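Local coordinates for protein regulator of nonsense transcripts 2 (Homo sapiens, PDB 4CEK) that takes part in nonsense-mediated mRNA decay, probably as a protein-binding scaffold, the second of its three MIF4G domains being an all-helical module, at residues E91-T94 with K95-D99; S112-K115 with L116-D119; L122-L125 with P126-N130; A173-V176 with A177-P181; H236-K239 with M240-D244. All blocks are in the same frame, centred on the assembly; numbering follows the deposited sequence.

Interaction 1. Residues E91-T94 with K95-D99; sequences EDLT and KKLLD
Lys95 N donates to Glu91 O at 2.9 Å, the shortest of four successive i to i+4 backbone bonds in the alpha helix 89-99. Lys96 N follows with Asp92 O, Leu97 N with Leu93 O, and Leu98 N with Thr94 O, this last the straightest at 162°. On one flank the same spacing sets an acid one turn before a base. Asp92 and Lys96 form an i, i+4 salt bridge that is weak as a hydrogen bond, Asp92 OD1 and Lys96 NZ standing 3.5 Å apart. With its CG anti to the backbone N (chi1 -177°), Asp92 leans its carboxylate toward the following turn; the lysine chain, bent at chi2 and chi4, brings its ammonium back to meet it. Methylenes share the contact, Lys96 CD lying 3.4 Å from Asp92 OD2. With an alanine in place of Asp92, the ammonium of Lys96 would probably lose its carboxylate mate in this turn and its bent chain would be freer to swing about. A quarter-turn round the helix, Leu93 and Leu97 meet more loosely, Leu93 CD1 lying 4.4 Å from Leu97 CG. Thr94 and Leu98 occupy the side that meets helix 148-159, where Thr94 touches Arg156 and Leu98 touches Lys153, while Lys95 stretches outward, extended beyond CG. The buried Thr94 turns its hydroxyl back along its own helix: OG1, lying beside the backbone N, hydrogen-bonds to Ala90 O.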
loop_
_atom_site.group_PDB
_atom_site.type_symbol
_atom_site.label_atom_id
_atom_site.label_comp_id
_atom_site.label_asym_id
_atom_site.label_seq_id
_atom_site.Cartn_x
_atom_site.Cartn_y
_atom_site.Cartn_z
ATOM N N GLU A 91 -8.279 0.492 11.526
ATOM C CA GLU A 91 -7.168 1.176 12.198
ATOM C C GLU A 91 -7.420 1.449 13.672
ATOM O O GLU A 91 -6.483 1.414 14.451
ATOM C CB GLU A 91 -6.836 2.495 11.490
ATOM C CG GLU A 91 -6.150 2.277 10.152
ATOM C CD GLU A 91 -6.271 3.464 9.219
ATOM O OE1 GLU A 91 -6.072 4.626 9.657
ATOM O OE2 GLU A 91 -6.575 3.206 8.042
ATOM N N ASP A 92 -8.664 1.754 14.048
ATOM C CA ASP A 92 -8.990 1.952 15.456
ATOM C C ASP A 92 -8.798 0.656 16.256
ATOM O O ASP A 92 -8.161 0.653 17.310
ATOM C CB ASP A 92 -10.437 2.435 15.631
ATOM C CG ASP A 92 -10.786 2.729 17.107
ATOM O OD1 ASP A 92 -10.414 3.813 17.632
ATOM O OD2 ASP A 92 -11.420 1.859 17.739
ATOM N N LEU A 93 -9.389 -0.421 15.751
ATOM C CA LEU A 93 -9.241 -1.753 16.324
ATOM C C LEU A 93 -7.773 -2.175 16.400
ATOM O O LEU A 93 -7.316 -2.616 17.443
ATOM C CB LEU A 93 -10.040 -2.764 15.496
ATOM C CG LEU A 93 -9.917 -4.245 15.838
ATOM C CD1 LEU A 93 -10.072 -4.514 17.342
ATOM C CD2 LEU A 93 -10.960 -5.003 15.018
ATOM N N THR A 94 -7.035 -2.025 15.298
ATOM C CA THR A 94 -5.595 -2.298 15.310
ATOM C C THR A 94 -4.823 -1.454 16.348
ATOM O O THR A 94 -3.935 -1.979 17.033
ATOM C CB THR A 94 -4.965 -2.123 13.915
ATOM O OG1 THR A 94 -5.652 -2.964 12.991
ATOM C CG2 THR A 94 -3.464 -2.491 13.923
ATOM N N LYS A 95 -5.159 -0.163 16.455
ATOM C CA LYS A 95 -4.475 0.751 17.382
ATOM C C LYS A 95 -4.685 0.339 18.843
ATOM O O LYS A 95 -3.764 0.464 19.668
ATOM C CB LYS A 95 -4.952 2.197 17.192
ATOM C CG LYS A 95 -4.178 3.204 18.029
ATOM C CD LYS A 95 -4.599 4.639 17.739
ATOM C CE LYS A 95 -3.808 5.629 18.594
ATOM N NZ LYS A 95 -4.237 7.047 18.391
ATOM N N LYS A 96 -5.891 -0.137 19.161
ATOM C CA LYS A 96 -6.204 -0.596 20.516
ATOM C C LYS A 96 -5.497 -1.910 20.864
ATOM O O LYS A 96 -5.123 -2.117 22.021
ATOM C CB LYS A 96 -7.726 -0.688 20.722
ATOM C CG LYS A 96 -8.314 0.623 21.241
ATOM C CD LYS A 96 -9.564 1.079 20.513
ATOM C CE LYS A 96 -9.980 2.473 20.966
ATOM N NZ LYS A 96 -8.912 3.499 20.774
ATOM N N LEU A 97 -5.307 -2.784 19.874
ATOM C CA LEU A 97 -4.533 -4.012 20.082
ATOM C C LEU A 97 -3.070 -3.660 20.426
ATOM O O LEU A 97 -2.493 -4.249 21.341
ATOM C CB LEU A 97 -4.623 -4.963 18.868
ATOM C CG LEU A 97 -6.019 -5.546 18.547
ATOM C CD1 LEU A 97 -6.040 -6.472 17.325
ATOM C CD2 LEU A 97 -6.586 -6.263 19.767
ATOM N N LEU A 98 -2.491 -2.689 19.712
ATOM C CA LEU A 98 -1.130 -2.195 19.991
ATOM C C LEU A 98 -1.012 -1.630 21.403
ATOM O O LEU A 98 -0.078 -1.961 22.127
ATOM C CB LEU A 98 -0.707 -1.102 18.995
ATOM C CG LEU A 98 0.085 -1.432 17.733
ATOM C CD1 LEU A 98 0.535 -0.134 17.077
ATOM C CD2 LEU A 98 1.299 -2.296 18.009
ATOM N N ASP A 99 -1.957 -0.769 21.775
ATOM C CA ASP A 99 -1.925 -0.074 23.073
ATOM C C ASP A 99 -2.015 -1.013 24.294
ATOM O O ASP A 99 -1.362 -0.762 25.313
ATOM C CB ASP A 99 -3.032 0.996 23.136
ATOM C CG ASP A 99 -2.729 2.223 22.260
ATOM O OD1 ASP A 99 -1.683 2.253 21.567
ATOM O OD2 ASP A 99 -3.549 3.171 22.273
#

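Interaction 2. Residues S112-K115 with L116-D119; sequences SHLK and LIVD
Ser112 to Asp119 form about two continuous turns of alpha helix, the i to i+4 bonds tightening from a weak 3.3 Å between Leu116 N and Ser112 O to 2.9 Å between Asp119 N and Lys115 O. Along one flank Ile117 lays its CG2 methyl over a face of the His113 imidazole, a CH-pi contact with CG2 4.1 Å from the ring centroid and 14° off the normal. The methyl sits offset toward the rim, above CE1 and NE2. It gets there because CG2 lies beside the backbone N of Ile117, while CG1 takes the crowded position between N and the carbonyl carbon (chi1 88°). Leu114 faces both Ile117 and Val118: its CD1 approaches Ile117 CG1 at 4.4 Å, and its CG approaches Val118 CG2 at 4.3 Å. On another flank the Lys115 chain passes obliquely across the Asp119 carboxylate, with Lys115 CE 3.6 Å from Asp119 OD2. The ammonium NZ stays 4.1 Å from Asp119 OD2, beyond a salt bridge, although the opposite charges probably still attract; Asp119 also touches Lys153. Leu114 and Val118 both touch Asn150, and Val118 also meets Met145, while His113, Lys115 and Leu116 remain exposed. Such i, i+3 and i, i+4 pairing belongs to a surface helix packed on one side, here against helix 148-159.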
loop_
_atom_site.group_PDB
_atom_site.type_symbol
_atom_site.label_atom_id
_atom_site.label_comp_id
_atom_site.label_asym_id
_atom_site.label_seq_id
_atom_site.Cartn_x
_atom_site.Cartn_y
_atom_site.Cartn_z
ATOM N N SER A 112 11.671 -6.416 28.628
ATOM C CA SER A 112 11.245 -5.052 28.954
ATOM C C SER A 112 12.221 -4.010 28.375
ATOM O O SER A 112 11.826 -2.882 28.123
ATOM C CB SER A 112 11.108 -4.851 30.460
ATOM O OG SER A 112 12.385 -4.799 31.074
ATOM N N HIS A 113 13.484 -4.380 28.170
ATOM C CA HIS A 113 14.446 -3.471 27.537
ATOM C C HIS A 113 14.221 -3.511 26.055
ATOM O O HIS A 113 14.164 -2.474 25.418
ATOM C CB HIS A 113 15.896 -3.833 27.899
ATOM C CG HIS A 113 16.962 -3.015 27.162
ATOM N ND1 HIS A 113 17.741 -3.544 26.184
ATOM C CD2 HIS A 113 17.386 -1.685 27.318
ATOM C CE1 HIS A 113 18.606 -2.601 25.733
ATOM N NE2 HIS A 113 18.386 -1.467 26.425
ATOM N N LEU A 114 14.076 -4.715 25.509
ATOM C CA LEU A 114 13.777 -4.927 24.083
ATOM C C LEU A 114 12.459 -4.288 23.669
ATOM O O LEU A 114 12.393 -3.621 22.657
ATOM C CB LEU A 114 13.732 -6.418 23.764
ATOM C CG LEU A 114 13.422 -6.777 22.312
ATOM C CD1 LEU A 114 14.626 -6.485 21.424
ATOM C CD2 LEU A 114 12.971 -8.236 22.240
ATOM N N LYS A 115 11.409 -4.488 24.451
ATOM C CA LYS A 115 10.152 -3.761 24.218
ATOM C C LYS A 115 10.426 -2.239 24.126
ATOM O O LYS A 115 9.946 -1.556 23.214
ATOM C CB LYS A 115 9.127 -4.059 25.326
ATOM C CG LYS A 115 7.735 -3.495 25.068
ATOM C CD LYS A 115 7.032 -2.981 26.320
ATOM C CE LYS A 115 5.579 -2.644 25.996
ATOM N NZ LYS A 115 4.858 -1.879 27.051
ATOM N N LEU A 116 11.209 -1.720 25.069
ATOM C CA LEU A 116 11.491 -0.288 25.115
ATOM C C LEU A 116 12.130 0.180 23.814
ATOM O O LEU A 116 11.706 1.186 23.270
ATOM C CB LEU A 116 12.358 0.094 26.332
ATOM C CG LEU A 116 12.578 1.597 26.613
ATOM C CD1 LEU A 116 11.297 2.392 26.380
ATOM C CD2 LEU A 116 13.108 1.857 28.025
ATOM N N ILE A 117 13.099 -0.563 23.285
ATOM C CA ILE A 117 13.777 -0.120 22.083
ATOM C C ILE A 117 12.887 -0.285 20.839
ATOM O O ILE A 117 12.984 0.514 19.903
ATOM C CB ILE A 117 15.165 -0.769 21.885
ATOM C CG1 ILE A 117 15.091 -2.084 21.133
ATOM C CG2 ILE A 117 15.879 -0.985 23.218
ATOM C CD1 ILE A 117 16.058 -2.094 19.960
ATOM N N VAL A 118 12.012 -1.293 20.839
ATOM C CA VAL A 118 11.038 -1.449 19.768
ATOM C C VAL A 118 9.980 -0.332 19.746
ATOM O O VAL A 118 9.597 0.154 18.688
ATOM C CB VAL A 118 10.318 -2.810 19.831
ATOM C CG1 VAL A 118 9.349 -2.922 18.678
ATOM C CG2 VAL A 118 11.316 -3.959 19.777
ATOM N N ASP A 119 9.502 0.066 20.908
ATOM C CA ASP A 119 8.533 1.141 20.976
ATOM C C ASP A 119 9.186 2.445 20.533
ATOM O O ASP A 119 8.527 3.295 19.940
ATOM C CB ASP A 119 7.953 1.263 22.393
ATOM C CG ASP A 119 7.037 0.082 22.767
ATOM O OD1 ASP A 119 6.906 -0.910 21.985
ATOM O OD2 ASP A 119 6.442 0.150 23.871
#

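Interaction 3. Residues L122-L125 with P126-N130; sequences LQQL and PNCVN
Gln124 folds its amide toward Cys128, its OE1 standing 3.1 Å from Cys128 SG. A bend at chi2 (-84°) turns the end of the glutamine round to the sulfur, and the amide is held by its other end, Gln124 NE2 donating to Phe121 O. At this point in the chain helix 110-124 gives way to a short 3-10 turn. Asn127 N reaches back three residues to Gln124 O at 2.8 Å, and Cys128 N does the same to Leu125 O at 2.9 Å. In both bonds the donor stands well above the carbonyl plane, 46° out of it for Gln124 O. Pro126 explains part of the change: it has no N-H for the i+4 bond to Leu122 O. Its ring carbon CD lies 3.5 Å from Leu122 O, which accepts from Leu125 N instead, at i+3. Leu125 points away from the turn into the neighbouring helices, its CD2 only grazing Cys128 SG at 4.5 Å. Cys128 then centres an inverse gamma turn, closed by a weak bond of 2.9 Å from Val129 N to Asn127 O, and the chain opens toward Asn130, which caps the next helix by accepting Leu133 N at its OD1. The turn is wedged into the helical bundle: Leu125 packs on Leu154 and Leu158 of helix 148-159 and on Tyr172 and Leu175 of helix 169-179, while Cys128 settles on Leu133, Ile134 and Ala137 of helix 131-144.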
loop_
_atom_site.group_PDB
_atom_site.type_symbol
_atom_site.label_atom_id
_atom_site.label_comp_id
_atom_site.label_asym_id
_atom_site.label_seq_id
_atom_site.Cartn_x
_atom_site.Cartn_y
_atom_site.Cartn_z
ATOM N N LEU A 122 9.440 1.981 16.518
ATOM C CA LEU A 122 8.152 2.205 15.858
ATOM C C LEU A 122 7.801 3.684 15.876
ATOM O O LEU A 122 7.394 4.233 14.861
ATOM C CB LEU A 122 7.020 1.407 16.504
ATOM C CG LEU A 122 7.169 -0.120 16.550
ATOM C CD1 LEU A 122 5.926 -0.757 17.191
ATOM C CD2 LEU A 122 7.454 -0.729 15.189
ATOM N N GLN A 123 7.998 4.342 17.010
ATOM C CA GLN A 123 7.659 5.767 17.115
ATOM C C GLN A 123 8.545 6.677 16.235
ATOM O O GLN A 123 8.215 7.840 16.028
ATOM C CB GLN A 123 7.637 6.219 18.584
ATOM C CG GLN A 123 6.420 5.674 19.344
ATOM C CD GLN A 123 6.438 5.935 20.854
ATOM O OE1 GLN A 123 7.325 5.465 21.574
ATOM N NE2 GLN A 123 5.432 6.669 21.343
ATOM N N GLN A 124 9.625 6.125 15.686
ATOM C CA GLN A 124 10.571 6.862 14.821
ATOM C C GLN A 124 10.310 6.639 13.305
ATOM O O GLN A 124 10.752 7.430 12.465
ATOM C CB GLN A 124 12.016 6.469 15.228
ATOM C CG GLN A 124 13.079 6.392 14.137
ATOM C CD GLN A 124 13.119 5.045 13.367
ATOM O OE1 GLN A 124 13.878 4.911 12.400
ATOM N NE2 GLN A 124 12.327 4.052 13.796
ATOM N N LEU A 125 9.595 5.557 12.973
ATOM C CA LEU A 125 9.252 5.224 11.602
ATOM C C LEU A 125 8.697 6.394 10.792
ATOM O O LEU A 125 9.128 6.587 9.647
ATOM C CB LEU A 125 8.263 4.036 11.549
ATOM C CG LEU A 125 8.937 2.664 11.477
ATOM C CD1 LEU A 125 7.903 1.545 11.430
ATOM C CD2 LEU A 125 9.895 2.644 10.285
ATOM N N PRO A 126 7.759 7.169 11.375
ATOM C CA PRO A 126 7.184 8.315 10.687
ATOM C C PRO A 126 8.187 9.387 10.308
ATOM O O PRO A 126 7.826 10.315 9.556
ATOM C CB PRO A 126 6.192 8.890 11.702
ATOM C CG PRO A 126 5.896 7.773 12.639
ATOM C CD PRO A 126 7.149 6.969 12.702
ATOM N N ASN A 127 9.413 9.288 10.826
ATOM C CA ASN A 127 10.489 10.214 10.443
ATOM C C ASN A 127 11.376 9.691 9.347
ATOM O O ASN A 127 12.231 10.420 8.888
ATOM C CB ASN A 127 11.374 10.567 11.644
ATOM C CG ASN A 127 10.606 11.245 12.759
ATOM O OD1 ASN A 127 9.482 11.687 12.575
ATOM N ND2 ASN A 127 11.212 11.319 13.920
ATOM N N CYS A 128 11.195 8.435 8.922
ATOM C CA CYS A 128 12.071 7.858 7.892
ATOM C C CYS A 128 11.576 8.252 6.520
ATOM O O CYS A 128 11.094 7.435 5.758
ATOM C CB CYS A 128 12.182 6.337 8.042
ATOM S SG CYS A 128 12.947 5.815 9.614
ATOM N N VAL A 129 11.724 9.535 6.215
ATOM C CA VAL A 129 11.213 10.113 4.975
ATOM C C VAL A 129 12.221 10.129 3.789
ATOM O O VAL A 129 11.997 10.840 2.828
ATOM C CB VAL A 129 10.618 11.531 5.228
ATOM C CG1 VAL A 129 9.411 11.441 6.135
ATOM C CG2 VAL A 129 11.641 12.470 5.858
ATOM N N ASN A 130 13.287 9.328 3.803
ATOM C CA ASN A 130 14.043 9.087 2.531
ATOM C C ASN A 130 14.560 7.657 2.397
ATOM O O ASN A 130 14.467 6.875 3.326
ATOM C CB ASN A 130 15.185 10.101 2.290
ATOM C CG ASN A 130 16.354 9.986 3.297
ATOM O OD1 ASN A 130 16.371 9.168 4.218
ATOM N ND2 ASN A 130 17.339 10.829 3.103
#

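Interaction 4. Residues A173-V176 with A177-P181; sequences ARLV and ATLHP
Ala173 to Leu179 run as regular alpha helix: Ala177 N bonds to Ala173 O at 3.0 Å and Leu179 N to Leu175 O at 2.9 Å. His180 N makes only a weak bond to Val176 O. Arg174 O is gripped twice by one residue, by Thr178 N at 2.8 Å and by Thr178 OG1 at 2.7 Å. The amide comes in 19° from the carbonyl plane; the hydroxyl stands above it, 44° out. Thr178 holds OG1 beside its own backbone N (chi1 -61°), facing back along the helix; from there it reaches Arg174 O, which satisfies the buried hydroxyl. A valine in place of Thr178 would probably cost Arg174 O the second of these donors and set an apolar methyl against the carbonyl. The arginine side chain itself leads elsewhere: its guanidinium bonds to the carbonyls of Asn16, Phe17 and Asn20 and makes a salt bridge with Asp135. One turn apart, Leu175 and Leu179 lie side by side, Leu175 CG 4.1 Å from Leu179 CD1. Leu175 packs on Ile134 and Ala138, Leu179 on Leu154, and Val176 on Leu158 and Leu190. The threonine bond is a common way for a helix to satisfy a buried hydroxyl; the apolar faces round it fit a helix packed inside the all-helical MIF4G domain.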
loop_
_atom_site.group_PDB
_atom_site.type_symbol
_atom_site.label_atom_id
_atom_site.label_comp_id
_atom_site.label_asym_id
_atom_site.label_seq_id
_atom_site.Cartn_x
_atom_site.Cartn_y
_atom_site.Cartn_z
ATOM N N ALA A 173 6.239 0.832 2.134
ATOM C CA ALA A 173 6.295 -0.282 1.201
ATOM C C ALA A 173 7.724 -0.780 0.966
ATOM O O ALA A 173 7.944 -1.980 0.774
ATOM C CB ALA A 173 5.631 0.076 -0.130
ATOM N N ARG A 174 8.691 0.131 0.886
ATOM C CA ARG A 174 10.095 -0.275 0.670
ATOM C C ARG A 174 10.607 -1.145 1.840
ATOM O O ARG A 174 11.228 -2.179 1.620
ATOM C CB ARG A 174 11.026 0.933 0.487
ATOM C CG ARG A 174 12.292 0.585 -0.303
ATOM C CD ARG A 174 13.177 1.794 -0.519
ATOM N NE ARG A 174 14.611 1.460 -0.543
ATOM C CZ ARG A 174 15.318 1.093 -1.611
ATOM N NH1 ARG A 174 14.761 1.000 -2.807
ATOM N NH2 ARG A 174 16.613 0.819 -1.485
ATOM N N LEU A 175 10.328 -0.709 3.062
ATOM C CA LEU A 175 10.637 -1.465 4.277
ATOM C C LEU A 175 10.134 -2.898 4.138
ATOM O O LEU A 175 10.920 -3.840 4.193
ATOM C CB LEU A 175 9.979 -0.806 5.506
ATOM C CG LEU A 175 10.400 -1.329 6.893
ATOM C CD1 LEU A 175 11.924 -1.276 7.072
ATOM C CD2 LEU A 175 9.709 -0.498 7.951
ATOM N N VAL A 176 8.821 -3.037 3.879
ATOM C CA VAL A 176 8.184 -4.335 3.805
ATOM C C VAL A 176 8.859 -5.201 2.753
ATOM O O VAL A 176 9.165 -6.353 3.011
ATOM C CB VAL A 176 6.680 -4.211 3.532
ATOM C CG1 VAL A 176 6.106 -5.567 3.140
ATOM C CG2 VAL A 176 5.965 -3.623 4.754
ATOM N N ALA A 177 9.131 -4.642 1.581
ATOM C CA ALA A 177 9.705 -5.438 0.499
ATOM C C ALA A 177 11.168 -5.779 0.778
ATOM O O ALA A 177 11.705 -6.769 0.267
ATOM C CB ALA A 177 9.579 -4.700 -0.815
ATOM N N THR A 178 11.823 -4.932 1.551
ATOM C CA THR A 178 13.230 -5.144 1.892
ATOM C C THR A 178 13.378 -6.257 2.963
ATOM O O THR A 178 14.309 -7.040 2.930
ATOM C CB THR A 178 13.875 -3.834 2.383
ATOM O OG1 THR A 178 13.824 -2.851 1.333
ATOM C CG2 THR A 178 15.307 -4.073 2.765
ATOM N N LEU A 179 12.431 -6.312 3.889
ATOM C CA LEU A 179 12.367 -7.351 4.883
ATOM C C LEU A 179 11.913 -8.712 4.340
ATOM O O LEU A 179 12.283 -9.750 4.877
ATOM C CB LEU A 179 11.439 -6.902 6.023
ATOM C CG LEU A 179 11.990 -5.711 6.821
ATOM C CD1 LEU A 179 11.022 -5.276 7.919
ATOM C CD2 LEU A 179 13.338 -6.091 7.407
ATOM N N HIS A 180 11.138 -8.714 3.269
ATOM C CA HIS A 180 10.408 -9.918 2.844
ATOM C C HIS A 180 11.253 -11.144 2.593
ATOM O O HIS A 180 10.848 -12.259 2.942
ATOM C CB HIS A 180 9.584 -9.590 1.598
ATOM C CG HIS A 180 8.890 -10.773 0.987
ATOM N ND1 HIS A 180 7.825 -11.365 1.561
ATOM C CD2 HIS A 180 9.143 -11.468 -0.188
ATOM C CE1 HIS A 180 7.403 -12.373 0.784
ATOM N NE2 HIS A 180 8.213 -12.439 -0.287
ATOM N N PRO A 181 12.431 -10.974 1.972
ATOM C CA PRO A 181 13.245 -12.154 1.684
ATOM C C PRO A 181 13.792 -12.902 2.918
ATOM O O PRO A 181 14.252 -14.031 2.768
ATOM C CB PRO A 181 14.398 -11.575 0.839
ATOM C CG PRO A 181 13.793 -10.360 0.195
ATOM C CD PRO A 181 13.001 -9.773 1.330
#

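Interaction 5. Residues H236-K239 with M240-D244; sequences HCLK and MLLSD
Met240 opens the last turns of helix 231-243 by lying alongside His236, one turn earlier, the two side chains pointing the same way. Its CG presses on the imidazole, 3.3 Å from His236 CE1, and its sulfur makes an oblique Met-aromatic contact, SD being 4.2 Å from the His236 ring centroid and 49° off the normal. The bend at chi2 (-44°) keeps SD beside His236 NE2 at 3.5 Å, while the terminal methyl turns off the ring; in the backbone Met240 N bonds to His236 O at 2.9 Å. Leu241 comes next on the buried side. Its N donates to Cys237 O, its CG lies 3.5 Å from the same oxygen, and its side chain touches Phe198 and Val202 of helix 185-203 and Met252 and Ala253 of helix 247-266. Leu242 follows on Leu238, with CD2 4.4 Å from Leu238 CD1; this pair packs toward helix 268-287, Leu238 on Leu277 and Leu242 on Met281. Near the helix end the Ser243 hydroxyl serves as donor to the i-4 carbonyl, OG reaching Lys239 O at 3.1 Å, while Ser243 N makes a weak bond to Met240 O. Asp244 leaves the helix, and its O accepts a bond from His249 ND1. Leucines buried between helices, with the more exposed His236, Lys239 and Met240 outside, mark an amphipathic helix of the MIF4G helical stack.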
loop_
_atom_site.group_PDB
_atom_site.type_symbol
_atom_site.label_atom_id
_atom_site.label_comp_id
_atom_site.label_asym_id
_atom_site.label_seq_id
_atom_site.Cartn_x
_atom_site.Cartn_y
_atom_site.Cartn_z
ATOM N N HIS A 236 -7.519 -7.666 -9.669
ATOM C CA HIS A 236 -8.795 -8.059 -9.094
ATOM C C HIS A 236 -9.434 -6.930 -8.308
ATOM O O HIS A 236 -10.658 -6.719 -8.364
ATOM C CB HIS A 236 -8.677 -9.289 -8.238
ATOM C CG HIS A 236 -9.949 -9.596 -7.528
ATOM N ND1 HIS A 236 -10.174 -9.221 -6.249
ATOM C CD2 HIS A 236 -11.148 -10.154 -8.006
ATOM C CE1 HIS A 236 -11.437 -9.590 -5.907
ATOM N NE2 HIS A 236 -12.026 -10.145 -6.989
ATOM N N CYS A 237 -8.623 -6.172 -7.583
ATOM C CA CYS A 237 -9.097 -4.987 -6.931
ATOM C C CYS A 237 -9.790 -4.058 -7.902
ATOM O O CYS A 237 -10.876 -3.581 -7.649
ATOM C CB CYS A 237 -7.927 -4.258 -6.252
ATOM S SG CYS A 237 -7.366 -5.093 -4.754
ATOM N N LEU A 238 -9.148 -3.816 -9.027
ATOM C CA LEU A 238 -9.675 -2.901 -10.011
ATOM C C LEU A 238 -10.957 -3.427 -10.621
ATOM O O LEU A 238 -11.952 -2.701 -10.717
ATOM C CB LEU A 238 -8.608 -2.694 -11.079
ATOM C CG LEU A 238 -8.864 -1.740 -12.208
ATOM C CD1 LEU A 238 -9.440 -0.426 -11.691
ATOM C CD2 LEU A 238 -7.523 -1.598 -12.928
ATOM N N LYS A 239 -10.954 -4.695 -11.014
ATOM C CA LYS A 239 -12.170 -5.348 -11.501
ATOM C C LYS A 239 -13.337 -5.275 -10.529
ATOM O O LYS A 239 -14.446 -5.043 -10.960
ATOM C CB LYS A 239 -11.868 -6.791 -11.842
ATOM C CG LYS A 239 -13.057 -7.632 -12.226
ATOM C CD LYS A 239 -12.544 -8.993 -12.705
ATOM C CE LYS A 239 -13.392 -10.171 -12.228
ATOM N NZ LYS A 239 -12.677 -11.460 -12.463
ATOM N N MET A 240 -13.098 -5.432 -9.223
ATOM C CA MET A 240 -14.196 -5.286 -8.243
ATOM C C MET A 240 -14.811 -3.899 -8.222
ATOM O O MET A 240 -16.017 -3.732 -8.009
ATOM C CB MET A 240 -13.741 -5.621 -6.815
ATOM C CG MET A 240 -13.556 -7.111 -6.574
ATOM S SD MET A 240 -14.882 -8.160 -7.258
ATOM C CE MET A 240 -16.239 -7.692 -6.157
ATOM N N LEU A 241 -13.964 -2.894 -8.359
ATOM C CA LEU A 241 -14.422 -1.524 -8.365
ATOM C C LEU A 241 -15.218 -1.252 -9.681
ATOM O O LEU A 241 -16.156 -0.520 -9.652
ATOM C CB LEU A 241 -13.226 -0.584 -8.231
ATOM C CG LEU A 241 -12.484 -0.537 -6.891
ATOM C CD1 LEU A 241 -11.262 0.335 -6.996
ATOM C CD2 LEU A 241 -13.377 -0.031 -5.743
ATOM N N LEU A 242 -14.842 -1.842 -10.818
ATOM C CA LEU A 242 -15.580 -1.632 -12.050
ATOM C C LEU A 242 -16.937 -2.361 -12.117
ATOM O O LEU A 242 -17.706 -2.108 -13.027
ATOM C CB LEU A 242 -14.760 -2.022 -13.276
ATOM C CG LEU A 242 -13.463 -1.267 -13.528
ATOM C CD1 LEU A 242 -13.095 -1.362 -15.000
ATOM C CD2 LEU A 242 -13.532 0.183 -13.106
ATOM N N SER A 243 -17.242 -3.247 -11.175
ATOM C CA SER A 243 -18.493 -4.002 -11.233
ATOM C C SER A 243 -19.650 -3.194 -10.688
ATOM O O SER A 243 -20.765 -3.330 -11.160
ATOM C CB SER A 243 -18.362 -5.315 -10.462
ATOM O OG SER A 243 -17.391 -6.150 -11.071
ATOM N N ASP A 244 -19.389 -2.386 -9.670
ATOM C CA ASP A 244 -20.365 -1.430 -9.176
ATOM C C ASP A 244 -19.695 -0.051 -9.269
ATOM O O ASP A 244 -19.171 0.492 -8.290
ATOM C CB ASP A 244 -20.811 -1.780 -7.748
ATOM C CG ASP A 244 -21.743 -0.723 -7.140
ATOM O OD1 ASP A 244 -22.588 -0.148 -7.875
ATOM O OD2 ASP A 244 -21.616 -0.461 -5.920
#

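In the fold
All five contacts are one-turn associations within single helices or at a helix end. Interactions 2 and 3 share helix 110-124, their segments nearly adjoining and their centres 17 Å apart. Interaction 3 is in turn joined to interaction 4 by packing of Leu125 CD2 on Leu175 CD2 at 3.9 Å, which ties the end of that helix to helix 169-179. Interaction 1 lies apart on helix 89-99, with its nearest atoms about 5 Å from interaction 3 and about 7 Å from interaction 2; helix 148-159 touches interactions 1 to 4. Interaction 5 lies on the opposite side of the chain's centre from interaction 2, with centres 42 Å apart, so the set reaches across much of the modelled chain.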